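Local coordinates for dextranase (Pseudarthrobacter oxydans, PDB 6NZS), which hydrolyses internal alpha-1,6-glucosidic linkages of dextran as an endo-acting glycoside hydrolase of family 49, at residues A[318-322]-A[323-327]. Numbering follows the deposited sequence.
Sequences FASAD and AEQKL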
loop_
_atom_site.group_PDB
_atom_site.type_symbol
_atom_site.label_atom_id
_atom_site.label_comp_id
_atom_site.label_asym_id
_atom_site.label_seq_id
_atom_site.Cartn_x
_atom_site.Cartn_y
_atom_site.Cartn_z
ATOM N N PHE A 318 -13.060 -6.282 -10.984
ATOM C CA PHE A 318 -13.732 -5.853 -12.197
ATOM C C PHE A 318 -13.520 -6.876 -13.298
ATOM O O PHE A 318 -12.591 -7.685 -13.257
ATOM C CB PHE A 318 -13.191 -4.508 -12.670
ATOM C CG PHE A 318 -13.506 -3.386 -11.741
ATOM C CD1 PHE A 318 -12.698 -3.122 -10.643
ATOM C CD2 PHE A 318 -14.625 -2.610 -11.951
ATOM C CE1 PHE A 318 -13.008 -2.084 -9.780
ATOM C CE2 PHE A 318 -14.935 -1.579 -11.101
ATOM C CZ PHE A 318 -14.133 -1.311 -10.012
ATOM N N ALA A 319 -14.404 -6.816 -14.291
ATOM C CA ALA A 319 -14.314 -7.631 -15.496
ATOM C C ALA A 319 -14.129 -6.704 -16.684
ATOM O O ALA A 319 -14.854 -5.713 -16.820
ATOM C CB ALA A 319 -15.585 -8.465 -15.675
ATOM N N SER A 320 -13.157 -7.020 -17.539
ATOM C CA SER A 320 -12.830 -6.199 -18.698
ATOM C C SER A 320 -13.255 -6.928 -19.968
ATOM O O SER A 320 -12.784 -8.040 -20.234
ATOM C CB SER A 320 -11.331 -5.892 -18.753
ATOM O OG SER A 320 -11.014 -5.141 -19.921
ATOM N N ALA A 321 -14.136 -6.295 -20.741
ATOM C CA ALA A 321 -14.511 -6.799 -22.052
ATOM C C ALA A 321 -13.417 -6.454 -23.055
ATOM O O ALA A 321 -12.488 -5.701 -22.765
ATOM C CB ALA A 321 -15.829 -6.166 -22.496
ATOM N N ASP A 322 -13.521 -7.020 -24.259
ATOM C CA ASP A 322 -12.587 -6.618 -25.307
ATOM C C ASP A 322 -12.685 -5.122 -25.586
ATOM O O ASP A 322 -11.673 -4.472 -25.875
ATOM C CB ASP A 322 -12.842 -7.421 -26.583
ATOM C CG ASP A 322 -12.178 -8.777 -26.556
ATOM O OD1 ASP A 322 -11.209 -8.959 -25.788
ATOM O OD2 ASP A 322 -12.623 -9.669 -27.307
ATOM N N ALA A 323 -13.891 -4.559 -25.499
ATOM C CA ALA A 323 -14.080 -3.136 -25.743
ATOM C C ALA A 323 -13.266 -2.304 -24.755
ATOM O O ALA A 323 -13.009 -2.722 -23.619
ATOM C CB ALA A 323 -15.560 -2.767 -25.610
ATOM N N GLU A 324 -12.856 -1.124 -25.213
ATOM C CA GLU A 324 -12.120 -0.184 -24.376
ATOM C C GLU A 324 -13.006 0.305 -23.238
ATOM O O GLU A 324 -14.154 0.707 -23.455
ATOM C CB GLU A 324 -11.661 1.006 -25.220
ATOM C CG GLU A 324 -11.021 2.140 -24.425
ATOM C CD GLU A 324 -10.706 3.357 -25.284
ATOM O OE1 GLU A 324 -11.371 4.400 -25.112
ATOM O OE2 GLU A 324 -9.792 3.271 -26.133
ATOM N N GLN A 325 -12.463 0.295 -22.019
ATOM C CA GLN A 325 -13.214 0.685 -20.837
ATOM C C GLN A 325 -12.306 1.499 -19.931
ATOM O O GLN A 325 -11.080 1.424 -20.026
ATOM C CB GLN A 325 -13.709 -0.541 -20.066
ATOM C CG GLN A 325 -14.735 -1.392 -20.815
ATOM C CD GLN A 325 -14.893 -2.762 -20.195
ATOM O OE1 GLN A 325 -13.998 -3.603 -20.278
ATOM N NE2 GLN A 325 -16.025 -2.987 -19.534
ATOM N N LYS A 326 -12.925 2.265 -19.040
ATOM C CA LYS A 326 -12.195 3.087 -18.087
ATOM C C LYS A 326 -12.762 2.883 -16.693
ATOM O O LYS A 326 -13.952 2.609 -16.522
ATOM C CB LYS A 326 -12.299 4.568 -18.444
ATOM C CG LYS A 326 -11.700 4.910 -19.802
ATOM C CD LYS A 326 -11.998 6.352 -20.176
ATOM C CE LYS A 326 -10.811 7.248 -19.903
ATOM N NZ LYS A 326 -10.575 8.200 -21.024
ATOM N N LEU A 327 -11.888 3.011 -15.695
ATOM C CA LEU A 327 -12.287 3.029 -14.293
ATOM C C LEU A 327 -11.632 4.228 -13.632
ATOM O O LEU A 327 -10.416 4.398 -13.748
ATOM C CB LEU A 327 -11.813 1.764 -13.571
ATOM C CG LEU A 327 -11.807 1.835 -12.038
ATOM C CD1 LEU A 327 -13.236 1.882 -11.512
ATOM C CD2 LEU A 327 -11.067 0.649 -11.445
#
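In the beta-solenoid of this family 49 enzyme, Phe318 and Leu327 face each other across the inside of a coil where the chain turns from one parallel sheet to the next. Strands 318-320 and 325-327 run nearly antiparallel, 157° between directions, but their axes come no closer than 9.2 Å, and side chains rather than paired backbones fill the gap. Leu327 sets its CD2 methyl over one face of the Phe318 ring, 4.1 Å from the centroid and displaced toward the rim, a CH-pi contact. Its other methyl, CD1, lies 3.6 Å from CZ of Phe318. With CG of Leu327 anti to the backbone N, both methyls reach the ring, and the Leu327 and Phe318 side chains cross at about a right angle. Phe268, from the neighbouring parallel strand, also stacks with Phe318.

Nearer the bend, Gln325 reaches across from its strand, its chain extended beyond CG, and OE1 accepts a hydrogen bond from the backbone N of Ala321, at 2.7 Å. The bond is short but bent, 135° at the hydrogen, and the donor stands 30° from the amide's carbonyl plane. The same OE1 lies 3.3 Å from CA of Ser320. NE2 of Gln325 donates to the carbonyl of Gln273, while Ser320 OG and Asp322 OD1 are hydrogen-bonded to the carbonyl O and to ND2 of Asn347, just beyond the next strand of the parallel sheet, 342-346.

Buried Gln325 thus uses both ends of its amide: OE1 satisfies a main-chain N-H where the strand has ended, and NE2 ties the bend to the corresponding corner of the preceding coil, which together should fix the amide's rotation, while the adjoining Phe318-Leu327 pair is wholly apolar.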